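PDB 5K0W: class B carbapenemase GOB-18 from Elizabethkingia meningoseptica, which is a dizinc metallo-beta-lactamase of subclass B3 that probably hydrolyses beta-lactam antibiotics, carbapenems among them. Local coordinates for residues Q33-F38 and R251-P256; N199-I204 and Q270-L275. All blocks are in the same frame, centred on the assembly; numbering follows the deposited sequence.

Interaction 1 of 2, residues Q33-F38 and R251-P256; sequences QAYEPF and RKEGDP
Y35 begins the contact of two loops whose end-to-end directions are nearly perpendicular. With its CG anti to the backbone N, the ring reaches the second loop, where E253 lays its methylene over one face: E253 CG stands 3.9 Å from the centroid of the Y35 ring, a CH-pi contact. At the ring's tip, R251 NH2 gives Y35 OH a weak, bent hydrogen bond (2.9 Å, 127°), the guanidinium plane steeply inclined to the ring. A water joins the same hydroxyl to R251 O. E36 follows, its backbone N donating to E253 OE1 (3.2 Å), which it meets from above the carboxylate plane; E253 thus touches the first loop through both its methylene and its acid group. E36 O and OE2 each accept from a separate water; the water on OE2 accepts weakly from R251 NH1, the one on E36 O more firmly from NH2. F38 closes the segment. Its ring lies flat against the R251 guanidinium, planes 11° apart and R251 CZ 3.8 Å from the centroid of the F38 ring, a cation-pi stack that R251 CD extends with a CH-pi contact over the same face. At the guanidinium edge, NH1 donates to a lone pair of D255 O (2.8 Å), the carbonyl of the residue ending the type II turn K252-D255, so stacking and edge bonds together fix its orientation. The contact joins the entry to edge strand 38-41 with the loop leaving helix 247-250; L247 of that helix touches Y35 and F38, while helix 73-83 packs against E36 and P37.

Interaction 2 of 2, residues N199-I204 and Q270-L275; sequences NMPSVI and QNLNDL
Apolar contacts carry this meeting of loop 199-204 with one side of helix 265-284; no hydrogen bond crosses between the two segments. L275 is the central side chain. Its CG stands anti to the carbonyl carbon (chi1 -75°), and the two methyls divide the work: CD1 comes 3.8 Å from M200 CB and equally near P201 CD, whereas CD2 lies 3.7 Å from S202 CA. One turn earlier, L272 extends CD1 to the proline ring, 3.8 Å from P201 CD, so that the two leucines, three residues apart on the helix, both meet the same ring carbon. M200 is bent at chi2 and chi3 (-50° and -77°), which brings M200 CE against N271 CB (3.9 Å), with L275 CD1 equally near.

The backbone hydrogen bonds lie within each segment. P201 is the centre of an inverse gamma turn, with S202 N donating to M200 O at 2.9 Å; the turn folds the loop tightly at P201, whose ring carbon CD meets both leucines. On the other side, L275 N bonds to N271 O as part of the regular helix. Outside the two segments, S202 OG makes a weak hydrogen bond to H175 ND1, linking the loop to a zinc ligand. Helix 218-230 flanks the contact, F226 touching both P201 and L275 and M229 touching L272, while W237 of strand 236-239 meets M200 and N271.

In the fold
The two contacts are separate: their centres lie 25 Å apart and their nearest atoms about 14 Å. Their segments alternate along the chain, so the stretch from 33-38 to 251-256 encloses loop 199-204, and helix 265-284 follows. Interaction 2 borders the metal centre, the S202 side chain being about 6 Å from a bound zinc and about 3 Å from that of H175, which with Q98 and H100 ligates one of the two zincs. N199, in the same loop, hydrogen-bonds Q98 as a second-shell residue. Interaction 1 lies away from both zinc sites, at strand 38-41, outermost in its sheet, with a glycerol, probably from the crystallisation liquor, about 5 Å from the E36 side chain.

Interaction 1 of 2, residues Q33-F38 and R251-P256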
loop_
_atom_site.group_PDB
_atom_site.type_symbol
_atom_site.label_atom_id
_atom_site.label_comp_id
_atom_site.label_asym_id
_atom_site.label_seq_id
_atom_site.Cartn_x
_atom_site.Cartn_y
_atom_site.Cartn_z
ATOM N N GLN A 33 15.362 -6.577 -1.279
ATOM C CA GLN A 33 15.885 -7.579 -0.355
ATOM C C GLN A 33 14.758 -8.516 0.075
ATOM O O GLN A 33 13.681 -8.043 0.455
ATOM C CB GLN A 33 16.509 -6.867 0.859
ATOM C CG GLN A 33 17.465 -7.709 1.678
ATOM C CD GLN A 33 17.600 -7.172 3.080
ATOM O OE1 GLN A 33 17.864 -5.985 3.308
ATOM N NE2 GLN A 33 17.442 -8.047 4.049
ATOM N N ALA A 34 15.004 -9.838 0.024
ATOM C CA ALA A 34 14.010 -10.853 0.382
ATOM C C ALA A 34 13.683 -10.868 1.868
ATOM O O ALA A 34 14.544 -10.591 2.705
ATOM C CB ALA A 34 14.481 -12.230 -0.052
ATOM N N TYR A 35 12.435 -11.201 2.183
ATOM C CA TYR A 35 11.936 -11.343 3.540
ATOM C C TYR A 35 11.003 -12.542 3.566
ATOM O O TYR A 35 10.150 -12.687 2.687
ATOM C CB TYR A 35 11.214 -10.073 4.015
ATOM C CG TYR A 35 10.887 -10.082 5.492
ATOM C CD1 TYR A 35 11.831 -9.697 6.438
ATOM C CD2 TYR A 35 9.635 -10.464 5.945
ATOM C CE1 TYR A 35 11.546 -9.719 7.799
ATOM C CE2 TYR A 35 9.337 -10.490 7.304
ATOM C CZ TYR A 35 10.298 -10.113 8.228
ATOM O OH TYR A 35 10.026 -10.117 9.572
ATOM N N GLU A 36 11.182 -13.398 4.563
ATOM C CA GLU A 36 10.417 -14.617 4.784
ATOM C C GLU A 36 8.937 -14.311 5.078
ATOM O O GLU A 36 8.650 -13.608 6.051
ATOM C CB GLU A 36 11.056 -15.386 5.949
ATOM C CG GLU A 36 11.039 -16.888 5.776
ATOM C CD GLU A 36 10.070 -17.571 6.716
ATOM O OE1 GLU A 36 9.121 -18.220 6.221
ATOM O OE2 GLU A 36 10.241 -17.431 7.950
ATOM N N PRO A 37 7.976 -14.825 4.270
ATOM C CA PRO A 37 6.559 -14.530 4.550
ATOM C C PRO A 37 6.050 -15.065 5.893
ATOM O O PRO A 37 6.558 -16.071 6.389
ATOM C CB PRO A 37 5.829 -15.170 3.363
ATOM C CG PRO A 37 6.727 -16.272 2.924
ATOM C CD PRO A 37 8.104 -15.687 3.075
ATOM N N PHE A 38 5.061 -14.366 6.494
ATOM C CA PHE A 38 4.456 -14.744 7.771
ATOM C C PHE A 38 2.968 -14.394 7.855
ATOM O O PHE A 38 2.468 -13.589 7.073
ATOM C CB PHE A 38 5.256 -14.158 8.964
ATOM C CG PHE A 38 5.092 -12.684 9.247
ATOM C CD1 PHE A 38 5.795 -11.733 8.511
ATOM C CD2 PHE A 38 4.258 -12.242 10.269
ATOM C CE1 PHE A 38 5.654 -10.362 8.788
ATOM C CE2 PHE A 38 4.100 -10.871 10.528
ATOM C CZ PHE A 38 4.786 -9.941 9.774
ATOM N N ARG A 251 9.880 -8.123 15.307
ATOM C CA ARG A 251 10.164 -9.538 15.061
ATOM C C ARG A 251 11.365 -9.794 14.168
ATOM O O ARG A 251 11.824 -8.910 13.439
ATOM C CB ARG A 251 8.910 -10.282 14.526
ATOM C CG ARG A 251 8.533 -9.970 13.083
ATOM C CD ARG A 251 7.201 -10.566 12.641
ATOM N NE ARG A 251 7.193 -12.031 12.648
ATOM C CZ ARG A 251 7.717 -12.805 11.697
ATOM N NH1 ARG A 251 7.646 -14.124 11.796
ATOM N NH2 ARG A 251 8.334 -12.265 10.653
ATOM N N LYS A 252 11.863 -11.040 14.242
ATOM C CA LYS A 252 12.931 -11.577 13.405
ATOM C C LYS A 252 12.266 -12.648 12.542
ATOM O O LYS A 252 11.201 -13.137 12.908
ATOM C CB LYS A 252 14.053 -12.189 14.271
ATOM C CG LYS A 252 15.436 -11.585 14.014
ATOM C CD LYS A 252 15.726 -10.329 14.876
ATOM C CE LYS A 252 17.036 -9.663 14.510
ATOM N NZ LYS A 252 17.349 -8.522 15.409
ATOM N N GLU A 253 12.823 -12.968 11.383
ATOM C CA GLU A 253 12.246 -14.021 10.539
ATOM C C GLU A 253 12.230 -15.357 11.285
ATOM O O GLU A 253 13.136 -15.648 12.079
ATOM C CB GLU A 253 12.999 -14.140 9.211
ATOM C CG GLU A 253 12.811 -12.909 8.348
ATOM C CD GLU A 253 13.905 -12.718 7.325
ATOM O OE1 GLU A 253 13.879 -13.436 6.299
ATOM O OE2 GLU A 253 14.802 -11.874 7.562
ATOM N N GLY A 254 11.163 -16.115 11.078
ATOM C CA GLY A 254 10.973 -17.395 11.748
ATOM C C GLY A 254 10.076 -17.316 12.967
ATOM O O GLY A 254 9.467 -18.325 13.320
ATOM N N ASP A 255 9.965 -16.118 13.615
ATOM C CA ASP A 255 9.161 -15.889 14.825
ATOM C C ASP A 255 7.724 -16.386 14.678
ATOM O O ASP A 255 7.151 -16.236 13.601
ATOM C CB ASP A 255 9.207 -14.421 15.272
ATOM C CG ASP A 255 10.548 -13.939 15.819
ATOM O OD1 ASP A 255 11.554 -14.696 15.704
ATOM O OD2 ASP A 255 10.607 -12.780 16.319
ATOM N N PRO A 256 7.139 -17.043 15.705
ATOM C CA PRO A 256 5.785 -17.609 15.543
ATOM C C PRO A 256 4.662 -16.582 15.471
ATOM O O PRO A 256 4.853 -15.412 15.825
ATOM C CB PRO A 256 5.639 -18.509 16.765
ATOM C CG PRO A 256 6.491 -17.860 17.793
ATOM C CD PRO A 256 7.681 -17.339 17.046
HETATM O O HOH W 1 12.131 -9.087 10.940
HETATM O O HOH W 2 8.300 -16.726 9.825
HETATM O O HOH W 3 9.275 -14.271 9.072
#

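Interaction 2 of 2, residues N199-I204 and Q270-L275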
loop_
_atom_site.group_PDB
_atom_site.type_symbol
_atom_site.label_atom_id
_atom_site.label_comp_id
_atom_site.label_asym_id
_atom_site.label_seq_id
_atom_site.Cartn_x
_atom_site.Cartn_y
_atom_site.Cartn_z
ATOM N N ASN A 199 -1.706 3.923 4.737
ATOM C CA ASN A 199 -0.752 4.587 3.875
ATOM C C ASN A 199 -0.451 5.901 4.610
ATOM O O ASN A 199 -1.230 6.852 4.550
ATOM C CB ASN A 199 -1.259 4.812 2.452
ATOM C CG ASN A 199 -0.127 5.226 1.542
ATOM O OD1 ASN A 199 0.693 4.413 1.111
ATOM N ND2 ASN A 199 0.044 6.514 1.374
ATOM N N MET A 200 0.646 5.894 5.381
ATOM C CA MET A 200 1.115 7.004 6.206
ATOM C C MET A 200 1.274 8.305 5.409
ATOM O O MET A 200 1.876 8.295 4.334
ATOM C CB MET A 200 2.388 6.643 7.004
ATOM C CG MET A 200 2.223 5.433 7.940
ATOM S SD MET A 200 0.771 5.496 9.043
ATOM C CE MET A 200 1.340 6.699 10.328
ATOM N N PRO A 201 0.657 9.409 5.886
ATOM C CA PRO A 201 0.678 10.648 5.104
ATOM C C PRO A 201 1.959 11.486 5.174
ATOM O O PRO A 201 1.983 12.568 5.760
ATOM C CB PRO A 201 -0.585 11.370 5.582
ATOM C CG PRO A 201 -0.762 10.910 6.991
ATOM C CD PRO A 201 -0.143 9.559 7.124
ATOM N N SER A 202 3.027 10.992 4.542
ATOM C CA SER A 202 4.314 11.696 4.434
ATOM C C SER A 202 4.333 12.671 3.235
ATOM O O SER A 202 3.534 12.519 2.304
ATOM C CB SER A 202 5.471 10.702 4.364
ATOM O OG SER A 202 5.180 9.606 3.515
ATOM N N VAL A 203 5.225 13.683 3.280
ATOM C CA VAL A 203 5.377 14.704 2.224
ATOM C C VAL A 203 6.638 14.430 1.391
ATOM O O VAL A 203 7.739 14.459 1.935
ATOM C CB VAL A 203 5.297 16.174 2.759
ATOM C CG1 VAL A 203 5.486 17.199 1.634
ATOM C CG2 VAL A 203 3.980 16.423 3.478
ATOM N N ILE A 204 6.465 14.185 0.067
ATOM C CA ILE A 204 7.552 13.887 -0.888
ATOM C C ILE A 204 8.103 15.108 -1.655
ATOM O O ILE A 204 9.180 15.015 -2.264
ATOM C CB ILE A 204 7.203 12.699 -1.821
ATOM C CG1 ILE A 204 6.056 13.053 -2.813
ATOM C CG2 ILE A 204 6.864 11.464 -0.963
ATOM C CD1 ILE A 204 5.758 12.025 -3.864
ATOM N N GLN A 270 1.209 8.232 17.444
ATOM C CA GLN A 270 2.452 8.987 17.636
ATOM C C GLN A 270 3.090 9.319 16.287
ATOM O O GLN A 270 3.433 10.477 16.063
ATOM C CB GLN A 270 3.424 8.237 18.557
ATOM C CG GLN A 270 3.071 8.448 20.029
ATOM C CD GLN A 270 3.795 7.526 20.978
ATOM O OE1 GLN A 270 3.640 6.290 20.943
ATOM N NE2 GLN A 270 4.528 8.121 21.910
ATOM N N ASN A 271 3.168 8.328 15.369
ATOM C CA ASN A 271 3.702 8.489 14.016
ATOM C C ASN A 271 2.824 9.416 13.213
ATOM O O ASN A 271 3.351 10.229 12.463
ATOM C CB ASN A 271 3.810 7.142 13.285
ATOM C CG ASN A 271 4.877 6.234 13.820
ATOM O OD1 ASN A 271 5.970 6.669 14.200
ATOM N ND2 ASN A 271 4.588 4.946 13.836
ATOM N N LEU A 272 1.490 9.307 13.371
ATOM C CA LEU A 272 0.526 10.151 12.673
ATOM C C LEU A 272 0.685 11.609 13.090
ATOM O O LEU A 272 0.699 12.485 12.227
ATOM C CB LEU A 272 -0.896 9.651 12.940
ATOM C CG LEU A 272 -2.015 10.168 12.063
ATOM C CD1 LEU A 272 -1.785 9.819 10.583
ATOM C CD2 LEU A 272 -3.310 9.583 12.502
ATOM N N ASN A 273 0.844 11.861 14.398
ATOM C CA ASN A 273 1.025 13.197 14.964
ATOM C C ASN A 273 2.374 13.794 14.537
ATOM O O ASN A 273 2.448 14.997 14.299
ATOM C CB ASN A 273 0.864 13.154 16.501
ATOM C CG ASN A 273 1.168 14.441 17.225
ATOM O OD1 ASN A 273 2.091 14.513 18.046
ATOM N ND2 ASN A 273 0.415 15.490 16.925
ATOM N N ASP A 274 3.424 12.954 14.402
ATOM C CA ASP A 274 4.737 13.413 13.952
ATOM C C ASP A 274 4.688 13.833 12.496
ATOM O O ASP A 274 5.380 14.772 12.111
ATOM C CB ASP A 274 5.827 12.365 14.202
ATOM C CG ASP A 274 6.148 12.151 15.671
ATOM O OD1 ASP A 274 6.175 13.154 16.431
ATOM O OD2 ASP A 274 6.377 10.981 16.064
ATOM N N LEU A 275 3.821 13.177 11.704
ATOM C CA LEU A 275 3.605 13.488 10.301
ATOM C C LEU A 275 2.781 14.790 10.152
ATOM O O LEU A 275 3.044 15.575 9.228
ATOM C CB LEU A 275 2.972 12.295 9.576
ATOM C CG LEU A 275 3.923 11.127 9.271
ATOM C CD1 LEU A 275 3.168 9.856 8.975
ATOM C CD2 LEU A 275 4.837 11.435 8.116
#